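Local coordinates for autophagy-related protein 9 (Schizosaccharomyces pombe, PDB 7D0I) that scrambles phospholipids between the two leaflets of autophagic membranes as a homotrimer with a central pore, supplying membrane for the growing autophagosome, at residues L452-T458 with C597-R603; W463-E467 with F575-M579. The protein carries 1 engineered substitution. All blocks are in the same frame, centred on the assembly; numbering follows the deposited sequence.

Contact 1: residues L452-T458 with C597-R603; sequences LSTRRYT and CSLYSYR
Arg455 lies between two tyrosine rings of the partner strand. Its guanidinium sits over one face of Tyr602, a cation-pi contact with CZ 4.4 Å from the ring centroid, while Ser453 OG meets that ring at its edge. Over a face of Tyr600, toward the rim, comes Arg455 CB, a CH-pi contact 3.8 Å from the centroid. Tyr600 in turn sets CD1 over one face of the Tyr457 ring, 3.7 Å from Tyr457 CE1; the two rings meet obliquely. Thr454 CG2 lies over a face of both the Arg456 and the Arg603 guanidinium. A bend at chi3 (86°) turns the end of Arg455 back over the partner chain, where NE donates to Tyr600 O (3.2 Å) from above the carbonyl plane. All this rides on a two-stranded antiparallel sheet in what is inferred to be a cytoplasmic part of the chain: Arg456 and Ser601 form its hydrogen-bonded pair, Arg456 N giving to Ser601 O at 2.9 Å, and Arg603 N to Thr454 O and Thr458 N to Leu599 O extend the pairing at both ends. Cut back to an alanine, Arg455 would probably leave the face of Tyr602 without its cation and Tyr600 O without this side-chain donor. The hydroxyl of Tyr457 is hydrogen-bonded to Ser482 and that of Tyr600 to Ser487. Arg603 NH2 lies 3.3 Å from Arg456 NE, two donors that do not bond; Glu559 of the second subunit forms a salt bridge with Arg603 and a weak, long ion pair with Arg456.

Contact 2: residues W463-E467 with F575-M579; sequences WTFRE and FTHYM. With LMN (Lauryl Maltose Neopentyl Glycol), chain G.
His577, the first residue past the end of helix 565-576, has a positive phi (57°) and turns its imidazole to Glu467 across the contact. ND1 donates to Glu467 OE2 at 2.9 Å in a bond that is bent (138° at the hydrogen): the ring nitrogen approaches from well above the carboxylate plane, and the oxygen in turn is tilted from the plane of the imidazole. The glutamate chain is extended beyond CG, which carries its carboxylate across to the histidine. Besides this polar bridge the contact is apolar. Thr576 sets CB over the centre of one face of the Phe465 ring, a CH-pi contact of 4.0 Å to the centroid, and the two side chains run side by side. At the edge of the same ring lies Tyr578, whose CD2 is 3.5 Å from Phe465 CE1; the two planes are inclined at 42°. With CG anti to the backbone N, Tyr578 also presents a face to Thr464, whose CG2 stands 3.9 Å from its centroid. Trp463 and Arg466 belong instead to the pocket of the bound detergent, where Trp463 CZ2 comes within 3.6 Å of OAJ of lauryl maltose neopentyl glycol. Arg478 of helix 472-480 binds the carbonyls of Phe465 and Phe575, tying both segments together, while Tyr578 leans on helix 591-599 and Trp463 packs against helix 345-355.

In the fold
The two contacts have their centres about 16 Å apart and illustrate how one pairing can enclose another. Along the chain the order is 452-458, 463-467, 575-579, 597-603, which nests contact 2 inside the loop closed by contact 1. Strand 455-457 is followed by helix 461-464, and helix 565-576 by helix 591-599, so each contact takes one segment from either neighbourhood. They touch directly: Tyr457 meets Phe465 edge-to-face, and Leu599 packs on Tyr578. The result is one continuous, partly buried patch of packing, probably on the cytoplasmic side, bordered by the detergent pocket at contact 2 and by the second subunit at contact 1.

Contact 1: residues L452-T458 with C597-R603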
ATOM      1  N   LEU A 452      46.238   0.005  -1.866  1.00 61.44           N
ATOM      2  CA  LEU A 452      46.697  -1.225  -1.237  1.00 61.44           C
ATOM      3  C   LEU A 452      45.647  -1.842  -0.333  1.00 61.44           C
ATOM      4  O   LEU A 452      45.649  -3.060  -0.135  1.00 61.44           O
ATOM      5  CB  LEU A 452      47.973  -0.963  -0.429  1.00 61.44           C
ATOM      6  CG  LEU A 452      48.804  -2.166   0.027  1.00 61.44           C
ATOM      7  CD1 LEU A 452      50.272  -1.806   0.003  1.00 61.44           C
ATOM      8  CD2 LEU A 452      48.404  -2.626   1.417  1.00 61.44           C
ATOM      9  N   SER A 453      44.745  -1.030   0.211  1.00 48.47           N
ATOM     10  CA  SER A 453      43.657  -1.514   1.046  1.00 48.47           C
ATOM     11  C   SER A 453      42.394  -1.809   0.253  1.00 48.47           C
ATOM     12  O   SER A 453      41.306  -1.862   0.836  1.00 48.47           O
ATOM     13  CB  SER A 453      43.348  -0.500   2.148  1.00 48.47           C
ATOM     14  OG  SER A 453      42.129  -0.822   2.794  1.00 48.47           O
ATOM     15  N   THR A 454      42.502  -1.982  -1.062  1.00 36.45           N
ATOM     16  CA  THR A 454      41.343  -2.353  -1.856  1.00 36.45           C
ATOM     17  C   THR A 454      40.939  -3.775  -1.510  1.00 36.45           C
ATOM     18  O   THR A 454      41.714  -4.712  -1.715  1.00 36.45           O
ATOM     19  CB  THR A 454      41.648  -2.231  -3.341  1.00 36.45           C
ATOM     20  OG1 THR A 454      41.703  -0.847  -3.703  1.00 36.45           O
ATOM     21  CG2 THR A 454      40.574  -2.911  -4.151  1.00 36.45           C
ATOM     22  N   ARG A 455      39.738  -3.936  -0.980  1.00 24.31           N
ATOM     23  CA  ARG A 455      39.259  -5.235  -0.549  1.00 24.31           C
ATOM     24  C   ARG A 455      38.316  -5.826  -1.585  1.00 24.31           C
ATOM     25  O   ARG A 455      37.564  -5.113  -2.251  1.00 24.31           O
ATOM     26  CB  ARG A 455      38.562  -5.130   0.802  1.00 24.31           C
ATOM     27  CG  ARG A 455      39.459  -4.625   1.906  1.00 24.31           C
ATOM     28  CD  ARG A 455      38.679  -4.321   3.163  1.00 24.31           C
ATOM     29  NE  ARG A 455      38.500  -5.497   4.001  1.00 24.31           N
ATOM     30  CZ  ARG A 455      39.236  -5.753   5.073  1.00 24.31           C
ATOM     31  NH1 ARG A 455      40.186  -4.909   5.429  1.00 24.31           N
ATOM     32  NH2 ARG A 455      39.020  -6.842   5.789  1.00 24.31           N
ATOM     33  N   ARG A 456      38.381  -7.145  -1.718  1.00 20.88           N
ATOM     34  CA  ARG A 456      37.556  -7.906  -2.637  1.00 20.88           C
ATOM     35  C   ARG A 456      37.148  -9.197  -1.948  1.00 20.88           C
ATOM     36  O   ARG A 456      37.757  -9.607  -0.960  1.00 20.88           O
ATOM     37  CB  ARG A 456      38.302  -8.208  -3.936  1.00 20.88           C
ATOM     38  CG  ARG A 456      38.649  -6.995  -4.763  1.00 20.88           C
ATOM     39  CD  ARG A 456      37.482  -6.563  -5.612  1.00 20.88           C
ATOM     40  NE  ARG A 456      37.743  -5.323  -6.328  1.00 20.88           N
ATOM     41  CZ  ARG A 456      37.389  -4.120  -5.890  1.00 20.88           C
ATOM     42  NH1 ARG A 456      36.755  -3.992  -4.736  1.00 20.88           N
ATOM     43  NH2 ARG A 456      37.667  -3.045  -6.610  1.00 20.88           N
ATOM     44  N   TYR A 457      36.109  -9.838  -2.469  1.00 13.11           N
ATOM     45  CA  TYR A 457      35.685 -11.118  -1.927  1.00 13.11           C
ATOM     46  C   TYR A 457      36.624 -12.218  -2.388  1.00 13.11           C
ATOM     47  O   TYR A 457      37.025 -12.262  -3.552  1.00 13.11           O
ATOM     48  CB  TYR A 457      34.259 -11.450  -2.357  1.00 13.11           C
ATOM     49  CG  TYR A 457      33.213 -10.491  -1.863  1.00 13.11           C
ATOM     50  CD1 TYR A 457      32.836 -10.466  -0.535  1.00 13.11           C
ATOM     51  CD2 TYR A 457      32.581  -9.631  -2.728  1.00 13.11           C
ATOM     52  CE1 TYR A 457      31.881  -9.595  -0.090  1.00 13.11           C
ATOM     53  CE2 TYR A 457      31.622  -8.762  -2.288  1.00 13.11           C
ATOM     54  CZ  TYR A 457      31.277  -8.749  -0.973  1.00 13.11           C
ATOM     55  OH  TYR A 457      30.318  -7.879  -0.541  1.00 13.11           O
ATOM     56  N   THR A 458      36.975 -13.109  -1.472  1.00 12.07           N
ATOM     57  CA  THR A 458      37.815 -14.234  -1.824  1.00 12.07           C
ATOM     58  C   THR A 458      37.067 -15.167  -2.770  1.00 12.07           C
ATOM     59  O   THR A 458      35.838 -15.191  -2.780  1.00 12.07           O
ATOM     60  CB  THR A 458      38.243 -14.994  -0.579  1.00 12.07           C
ATOM     61  OG1 THR A 458      37.095 -15.575   0.040  1.00 12.07           O
ATOM     62  CG2 THR A 458      38.896 -14.062   0.396  1.00 12.07           C
ATOM     63  N   CYS A 597      35.217 -10.209   7.428  1.00 22.37           N
ATOM     64  CA  CYS A 597      36.505  -9.827   6.877  1.00 22.37           C
ATOM     65  C   CYS A 597      37.349 -11.029   6.497  1.00 22.37           C
ATOM     66  O   CYS A 597      38.332 -10.874   5.768  1.00 22.37           O
ATOM     67  CB  CYS A 597      37.264  -8.943   7.861  1.00 22.37           C
ATOM     68  SG  CYS A 597      36.816  -7.203   7.771  1.00 22.37           S
ATOM     69  N   SER A 598      37.002 -12.219   6.984  1.00 20.16           N
ATOM     70  CA  SER A 598      37.564 -13.421   6.383  1.00 20.16           C
ATOM     71  C   SER A 598      36.973 -13.672   5.003  1.00 20.16           C
ATOM     72  O   SER A 598      37.648 -14.226   4.132  1.00 20.16           O
ATOM     73  CB  SER A 598      37.321 -14.633   7.271  1.00 20.16           C
ATOM     74  OG  SER A 598      36.023 -15.148   7.058  1.00 20.16           O
ATOM     75  N   LEU A 599      35.716 -13.279   4.788  1.00 17.00           N
ATOM     76  CA  LEU A 599      35.112 -13.401   3.463  1.00 17.00           C
ATOM     77  C   LEU A 599      35.514 -12.272   2.525  1.00 17.00           C
ATOM     78  O   LEU A 599      35.602 -12.483   1.317  1.00 17.00           O
ATOM     79  CB  LEU A 599      33.592 -13.425   3.572  1.00 17.00           C
ATOM     80  CG  LEU A 599      32.932 -14.627   4.229  1.00 17.00           C
ATOM     81  CD1 LEU A 599      31.563 -14.235   4.694  1.00 17.00           C
ATOM     82  CD2 LEU A 599      32.843 -15.757   3.245  1.00 17.00           C
ATOM     83  N   TYR A 600      35.755 -11.081   3.055  1.00 18.24           N
ATOM     84  CA  TYR A 600      35.990  -9.862   2.284  1.00 18.24           C
ATOM     85  C   TYR A 600      37.397  -9.387   2.610  1.00 18.24           C
ATOM     86  O   TYR A 600      37.585  -8.565   3.504  1.00 18.24           O
ATOM     87  CB  TYR A 600      34.938  -8.849   2.653  1.00 18.24           C
ATOM     88  CG  TYR A 600      35.017  -7.487   2.025  1.00 18.24           C
ATOM     89  CD1 TYR A 600      34.668  -7.289   0.710  1.00 18.24           C
ATOM     90  CD2 TYR A 600      35.355  -6.386   2.776  1.00 18.24           C
ATOM     91  CE1 TYR A 600      34.704  -6.047   0.151  1.00 18.24           C
ATOM     92  CE2 TYR A 600      35.394  -5.143   2.224  1.00 18.24           C
ATOM     93  CZ  TYR A 600      35.069  -4.977   0.912  1.00 18.24           C
ATOM     94  OH  TYR A 600      35.111  -3.728   0.355  1.00 18.24           O
ATOM     95  N   SER A 601      38.384  -9.897   1.885  1.00 22.05           N
ATOM     96  CA  SER A 601      39.779  -9.744   2.263  1.00 22.05           C
ATOM     97  C   SER A 601      40.435  -8.638   1.455  1.00 22.05           C
ATOM     98  O   SER A 601      39.807  -7.975   0.635  1.00 22.05           O
ATOM     99  CB  SER A 601      40.531 -11.058   2.072  1.00 22.05           C
ATOM    100  OG  SER A 601      40.052 -12.059   2.946  1.00 22.05           O
ATOM    101  N   TYR A 602      41.723  -8.433   1.700  1.00 31.10           N
ATOM    102  CA  TYR A 602      42.509  -7.523   0.887  1.00 31.10           C
ATOM    103  C   TYR A 602      42.852  -8.179  -0.438  1.00 31.10           C
ATOM    104  O   TYR A 602      43.014  -9.395  -0.525  1.00 31.10           O
ATOM    105  CB  TYR A 602      43.798  -7.126   1.600  1.00 31.10           C
ATOM    106  CG  TYR A 602      43.600  -6.266   2.818  1.00 31.10           C
ATOM    107  CD1 TYR A 602      43.244  -4.939   2.699  1.00 31.10           C
ATOM    108  CD2 TYR A 602      43.799  -6.780   4.088  1.00 31.10           C
ATOM    109  CE1 TYR A 602      43.069  -4.153   3.803  1.00 31.10           C
ATOM    110  CE2 TYR A 602      43.626  -6.000   5.200  1.00 31.10           C
ATOM    111  CZ  TYR A 602      43.262  -4.687   5.052  1.00 31.10           C
ATOM    112  OH  TYR A 602      43.088  -3.899   6.161  1.00 31.10           O
ATOM    113  N   ARG A 603      42.974  -7.362  -1.479  1.00 34.69           N
ATOM    114  CA  ARG A 603      43.280  -7.919  -2.789  1.00 34.69           C
ATOM    115  C   ARG A 603      44.673  -8.531  -2.826  1.00 34.69           C
ATOM    116  O   ARG A 603      44.893  -9.533  -3.515  1.00 34.69           O
ATOM    117  CB  ARG A 603      43.134  -6.845  -3.857  1.00 34.69           C
ATOM    118  CG  ARG A 603      43.493  -7.311  -5.241  1.00 34.69           C
ATOM    119  CD  ARG A 603      43.496  -6.158  -6.209  1.00 34.69           C
ATOM    120  NE  ARG A 603      42.151  -5.746  -6.578  1.00 34.69           N
ATOM    121  CZ  ARG A 603      41.878  -4.684  -7.324  1.00 34.69           C
ATOM    122  NH1 ARG A 603      42.863  -3.919  -7.771  1.00 34.69           N
ATOM    123  NH2 ARG A 603      40.624  -4.380  -7.617  1.00 34.69           N
TER

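Contact 2: residues W463-E467 with F575-M579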
ATOM      1  N   TRP A 463      31.646 -18.345  -4.086  1.00 12.78           N
ATOM      2  CA  TRP A 463      30.856 -19.559  -4.210  1.00 12.78           C
ATOM      3  C   TRP A 463      29.956 -19.787  -3.012  1.00 12.78           C
ATOM      4  O   TRP A 463      29.034 -20.601  -3.095  1.00 12.78           O
ATOM      5  CB  TRP A 463      31.761 -20.774  -4.394  1.00 12.78           C
ATOM      6  CG  TRP A 463      32.263 -20.928  -5.778  1.00 12.78           C
ATOM      7  CD1 TRP A 463      33.536 -20.769  -6.201  1.00 12.78           C
ATOM      8  CD2 TRP A 463      31.495 -21.266  -6.935  1.00 12.78           C
ATOM      9  NE1 TRP A 463      33.618 -20.990  -7.549  1.00 12.78           N
ATOM     10  CE2 TRP A 463      32.373 -21.298  -8.021  1.00 12.78           C
ATOM     11  CE3 TRP A 463      30.146 -21.546  -7.155  1.00 12.78           C
ATOM     12  CZ2 TRP A 463      31.951 -21.599  -9.308  1.00 12.78           C
ATOM     13  CZ3 TRP A 463      29.733 -21.840  -8.430  1.00 12.78           C
ATOM     14  CH2 TRP A 463      30.628 -21.867  -9.487  1.00 12.78           C
ATOM     15  N   THR A 464      30.211 -19.094  -1.907  1.00 12.64           N
ATOM     16  CA  THR A 464      29.309 -19.119  -0.769  1.00 12.64           C
ATOM     17  C   THR A 464      28.110 -18.214  -0.993  1.00 12.64           C
ATOM     18  O   THR A 464      27.011 -18.516  -0.523  1.00 12.64           O
ATOM     19  CB  THR A 464      30.054 -18.695   0.488  1.00 12.64           C
ATOM     20  OG1 THR A 464      31.201 -19.531   0.663  1.00 12.64           O
ATOM     21  CG2 THR A 464      29.178 -18.840   1.683  1.00 12.64           C
ATOM     22  N   PHE A 465      28.300 -17.116  -1.712  1.00 12.10           N
ATOM     23  CA  PHE A 465      27.211 -16.195  -1.984  1.00 12.10           C
ATOM     24  C   PHE A 465      26.368 -16.630  -3.167  1.00 12.10           C
ATOM     25  O   PHE A 465      25.237 -16.159  -3.307  1.00 12.10           O
ATOM     26  CB  PHE A 465      27.753 -14.796  -2.259  1.00 12.10           C
ATOM     27  CG  PHE A 465      28.533 -14.205  -1.128  1.00 12.10           C
ATOM     28  CD1 PHE A 465      28.463 -14.728   0.140  1.00 12.10           C
ATOM     29  CD2 PHE A 465      29.331 -13.106  -1.339  1.00 12.10           C
ATOM     30  CE1 PHE A 465      29.181 -14.181   1.165  1.00 12.10           C
ATOM     31  CE2 PHE A 465      30.041 -12.557  -0.314  1.00 12.10           C
ATOM     32  CZ  PHE A 465      29.966 -13.092   0.938  1.00 12.10           C
ATOM     33  N   ARG A 466      26.886 -17.509  -4.011  1.00 11.50           N
ATOM     34  CA  ARG A 466      26.207 -17.852  -5.248  1.00 11.50           C
ATOM     35  C   ARG A 466      24.933 -18.622  -4.958  1.00 11.50           C
ATOM     36  O   ARG A 466      24.900 -19.493  -4.089  1.00 11.50           O
ATOM     37  CB  ARG A 466      27.128 -18.671  -6.136  1.00 11.50           C
ATOM     38  CG  ARG A 466      26.594 -18.959  -7.504  1.00 11.50           C
ATOM     39  CD  ARG A 466      26.581 -17.748  -8.380  1.00 11.50           C
ATOM     40  NE  ARG A 466      26.374 -18.096  -9.776  1.00 11.50           N
ATOM     41  CZ  ARG A 466      27.351 -18.430 -10.603  1.00 11.50           C
ATOM     42  NH1 ARG A 466      28.593 -18.469 -10.173  1.00 11.50           N
ATOM     43  NH2 ARG A 466      27.085 -18.738 -11.851  1.00 11.50           N
ATOM     44  N   GLU A 467      23.879 -18.285  -5.684  1.00 13.91           N
ATOM     45  CA  GLU A 467      22.615 -18.995  -5.617  1.00 13.91           C
ATOM     46  C   GLU A 467      22.493 -19.935  -6.801  1.00 13.91           C
ATOM     47  O   GLU A 467      23.212 -19.820  -7.789  1.00 13.91           O
ATOM     48  CB  GLU A 467      21.449 -18.014  -5.601  1.00 13.91           C
ATOM     49  CG  GLU A 467      21.387 -17.194  -4.344  1.00 13.91           C
ATOM     50  CD  GLU A 467      20.323 -16.143  -4.390  1.00 13.91           C
ATOM     51  OE1 GLU A 467      19.889 -15.788  -5.505  1.00 13.91           O
ATOM     52  OE2 GLU A 467      19.917 -15.669  -3.311  1.00 13.91           O
ATOM     53  N   PHE A 575      22.491  -7.627  -0.459  1.00 16.64           N
ATOM     54  CA  PHE A 575      23.183  -7.947  -1.698  1.00 16.64           C
ATOM     55  C   PHE A 575      23.817  -9.325  -1.668  1.00 16.64           C
ATOM     56  O   PHE A 575      23.651 -10.103  -2.606  1.00 16.64           O
ATOM     57  CB  PHE A 575      24.275  -6.918  -1.990  1.00 16.64           C
ATOM     58  CG  PHE A 575      23.773  -5.529  -2.175  1.00 16.64           C
ATOM     59  CD1 PHE A 575      23.214  -5.137  -3.367  1.00 16.64           C
ATOM     60  CD2 PHE A 575      23.900  -4.600  -1.168  1.00 16.64           C
ATOM     61  CE1 PHE A 575      22.770  -3.855  -3.533  1.00 16.64           C
ATOM     62  CE2 PHE A 575      23.459  -3.323  -1.334  1.00 16.64           C
ATOM     63  CZ  PHE A 575      22.893  -2.949  -2.517  1.00 16.64           C
ATOM     64  N   THR A 576      24.563  -9.647  -0.617  1.00 14.81           N
ATOM     65  CA  THR A 576      25.223 -10.944  -0.590  1.00 14.81           C
ATOM     66  C   THR A 576      24.255 -12.084  -0.320  1.00 14.81           C
ATOM     67  O   THR A 576      24.575 -13.232  -0.638  1.00 14.81           O
ATOM     68  CB  THR A 576      26.331 -10.963   0.451  1.00 14.81           C
ATOM     69  OG1 THR A 576      25.765 -10.876   1.757  1.00 14.81           O
ATOM     70  CG2 THR A 576      27.257  -9.808   0.236  1.00 14.81           C
ATOM     71  N   HIS A 577      23.088 -11.802   0.255  1.00 15.17           N
ATOM     72  CA  HIS A 577      22.082 -12.805   0.593  1.00 15.17           C
ATOM     73  C   HIS A 577      22.625 -13.884   1.511  1.00 15.17           C
ATOM     74  O   HIS A 577      22.059 -14.973   1.590  1.00 15.17           O
ATOM     75  CB  HIS A 577      21.488 -13.456  -0.657  1.00 15.17           C
ATOM     76  CG  HIS A 577      20.804 -12.500  -1.576  1.00 15.17           C
ATOM     77  ND1 HIS A 577      20.494 -12.817  -2.879  1.00 15.17           N
ATOM     78  CD2 HIS A 577      20.364 -11.238  -1.382  1.00 15.17           C
ATOM     79  CE1 HIS A 577      19.898 -11.789  -3.451  1.00 15.17           C
ATOM     80  NE2 HIS A 577      19.806 -10.818  -2.566  1.00 15.17           N
ATOM     81  N   TYR A 578      23.712 -13.611   2.217  1.00 16.82           N
ATOM     82  CA  TYR A 578      24.396 -14.617   3.017  1.00 16.82           C
ATOM     83  C   TYR A 578      24.456 -14.143   4.457  1.00 16.82           C
ATOM     84  O   TYR A 578      25.247 -13.258   4.790  1.00 16.82           O
ATOM     85  CB  TYR A 578      25.797 -14.879   2.478  1.00 16.82           C
ATOM     86  CG  TYR A 578      26.659 -15.709   3.387  1.00 16.82           C
ATOM     87  CD1 TYR A 578      26.466 -17.074   3.495  1.00 16.82           C
ATOM     88  CD2 TYR A 578      27.668 -15.134   4.132  1.00 16.82           C
ATOM     89  CE1 TYR A 578      27.248 -17.830   4.319  1.00 16.82           C
ATOM     90  CE2 TYR A 578      28.452 -15.889   4.958  1.00 16.82           C
ATOM     91  CZ  TYR A 578      28.242 -17.236   5.046  1.00 16.82           C
ATOM     92  OH  TYR A 578      29.030 -17.997   5.869  1.00 16.82           O
ATOM     93  N   MET A 579      23.629 -14.743   5.308  1.00 23.71           N
ATOM     94  CA  MET A 579      23.654 -14.501   6.748  1.00 23.71           C
ATOM     95  C   MET A 579      23.613 -15.850   7.447  1.00 23.71           C
ATOM     96  O   MET A 579      22.544 -16.478   7.515  1.00 23.71           O
ATOM     97  CB  MET A 579      22.487 -13.629   7.185  1.00 23.71           C
ATOM     98  CG  MET A 579      22.333 -13.499   8.691  1.00 23.71           C
ATOM     99  SD  MET A 579      21.195 -12.185   9.168  1.00 23.71           S
ATOM    100  CE  MET A 579      19.789 -12.555   8.129  1.00 23.71           C
TER
HETATM  101  C1  LMN G 801      37.925 -21.644 -17.806  1.00 55.07           C
HETATM  102  O1  LMN G 801      38.939 -22.212 -18.414  1.00 55.07           O
HETATM  103  C2  LMN G 801      37.394 -20.438 -18.607  1.00 55.07           C
HETATM  104  O2  LMN G 801      37.065 -20.868 -19.923  1.00 55.07           O
HETATM  105  C3  LMN G 801      36.171 -19.886 -17.950  1.00 55.07           C
HETATM  106  O3  LMN G 801      35.717 -18.726 -18.726  1.00 55.07           O
HETATM  107  C4  LMN G 801      36.391 -19.480 -16.550  1.00 55.07           C
HETATM  108  O4  LMN G 801      35.056 -19.269 -15.914  1.00 55.07           O
HETATM  109  C5  LMN G 801      37.137 -20.488 -15.735  1.00 55.07           C
HETATM  110  O5  LMN G 801      38.320 -21.064 -16.426  1.00 55.07           O
HETATM  111  C6  LMN G 801      37.601 -19.849 -14.425  1.00 55.07           C
HETATM  112  O6  LMN G 801      37.866 -18.480 -14.632  1.00 55.07           O
HETATM  113  CAA LMN G 801      51.127 -24.719 -17.883  1.00 55.07           C
HETATM  114  CAB LMN G 801      47.794 -27.961 -15.097  1.00 55.07           C
HETATM  115  OAI LMN G 801      34.561 -15.196 -11.856  1.00 55.07           O
HETATM  116  OAJ LMN G 801      32.954 -19.755 -12.206  1.00 55.07           O
HETATM  117  OAL LMN G 801      32.601 -26.706 -18.276  1.00 55.07           O
HETATM  118  OAN LMN G 801      35.337 -24.936 -14.300  1.00 55.07           O
HETATM  119  OAP LMN G 801      36.613 -26.322 -15.950  1.00 55.07           O
HETATM  120  OAQ LMN G 801      33.200 -14.280 -14.658  1.00 55.07           O
HETATM  121  OAR LMN G 801      30.421 -20.362 -13.221  1.00 55.07           O
HETATM  122  OAS LMN G 801      32.859 -15.276 -17.227  1.00 55.07           O
HETATM  123  OAT LMN G 801      30.712 -19.671 -16.106  1.00 55.07           O
HETATM  124  OAU LMN G 801      32.733 -18.449 -16.720  1.00 55.07           O
HETATM  125  OAV LMN G 801      31.280 -23.027 -16.542  1.00 55.07           O
HETATM  126  CAW LMN G 801      49.945 -24.193 -18.732  1.00 55.07           C
HETATM  127  CAX LMN G 801      46.572 -27.162 -14.607  1.00 55.07           C
HETATM  128  CAY LMN G 801      48.802 -23.755 -17.785  1.00 55.07           C
HETATM  129  CAZ LMN G 801      45.474 -28.164 -14.178  1.00 55.07           C
HETATM  130  CBA LMN G 801      47.470 -24.411 -18.236  1.00 55.07           C
HETATM  131  CBB LMN G 801      44.248 -28.050 -15.126  1.00 55.07           C
HETATM  132  CBC LMN G 801      46.496 -24.451 -17.023  1.00 55.07           C
HETATM  133  CBD LMN G 801      43.516 -29.420 -15.133  1.00 55.07           C
HETATM  134  CBE LMN G 801      45.215 -25.250 -17.408  1.00 55.07           C
HETATM  135  CBF LMN G 801      42.620 -29.534 -16.397  1.00 55.07           C
HETATM  136  CBG LMN G 801      44.721 -24.802 -18.818  1.00 55.07           C
HETATM  137  CBH LMN G 801      41.931 -28.165 -16.658  1.00 55.07           C
HETATM  138  CBI LMN G 801      43.298 -25.402 -19.069  1.00 55.07           C
HETATM  139  CBJ LMN G 801      41.142 -28.252 -18.003  1.00 55.07           C
HETATM  140  CBK LMN G 801      42.213 -24.404 -18.534  1.00 55.07           C
HETATM  141  CBL LMN G 801      39.976 -27.201 -17.974  1.00 55.07           C
HETATM  142  CBM LMN G 801      35.170 -15.784 -12.979  1.00 55.07           C
HETATM  143  CBN LMN G 801      33.402 -21.049 -12.551  1.00 55.07           C
HETATM  144  CBP LMN G 801      32.899 -25.940 -17.130  1.00 55.07           C
HETATM  145  CBQ LMN G 801      40.891 -24.598 -19.357  1.00 55.07           C
HETATM  146  CBR LMN G 801      39.890 -25.774 -17.307  1.00 55.07           C
HETATM  147  CBS LMN G 801      39.576 -23.226 -17.619  1.00 55.07           C
HETATM  148  CBT LMN G 801      38.311 -24.894 -19.214  1.00 55.07           C
HETATM  149  OBV LMN G 801      37.355 -25.659 -18.457  1.00 55.07           O
HETATM  150  OBX LMN G 801      35.066 -25.541 -18.147  1.00 55.07           O
HETATM  151  OBY LMN G 801      34.500 -17.764 -14.228  1.00 55.07           O
HETATM  152  OBZ LMN G 801      33.136 -22.596 -14.397  1.00 55.07           O
HETATM  153  OCB LMN G 801      34.091 -22.637 -16.586  1.00 55.07           O
HETATM  154  CCC LMN G 801      34.108 -16.382 -13.855  1.00 55.07           C
HETATM  155  CCD LMN G 801      32.398 -21.732 -13.441  1.00 55.07           C
HETATM  156  CCF LMN G 801      33.913 -24.881 -17.478  1.00 55.07           C
HETATM  157  CCH LMN G 801      35.542 -24.227 -15.572  1.00 55.07           C
HETATM  158  CCJ LMN G 801      36.345 -24.911 -17.848  1.00 55.07           C
HETATM  159  CCL LMN G 801      36.587 -24.945 -16.354  1.00 55.07           C
HETATM  160  CCM LMN G 801      39.654 -24.630 -18.377  1.00 55.07           C
HETATM  161  CCN LMN G 801      33.886 -15.478 -15.069  1.00 55.07           C
HETATM  162  CCO LMN G 801      31.534 -20.638 -14.091  1.00 55.07           C
HETATM  163  CCQ LMN G 801      34.224 -24.051 -16.216  1.00 55.07           C
HETATM  164  CCR LMN G 801      34.837 -17.928 -15.660  1.00 55.07           C
HETATM  165  CCS LMN G 801      33.271 -21.937 -15.711  1.00 55.07           C
HETATM  166  CCT LMN G 801      33.078 -16.179 -16.096  1.00 55.07           C
HETATM  167  CCU LMN G 801      30.992 -20.948 -15.442  1.00 55.07           C
HETATM  168  CCV LMN G 801      33.729 -17.420 -16.591  1.00 55.07           C
HETATM  169  CCW LMN G 801      31.888 -21.741 -16.324  1.00 55.07           C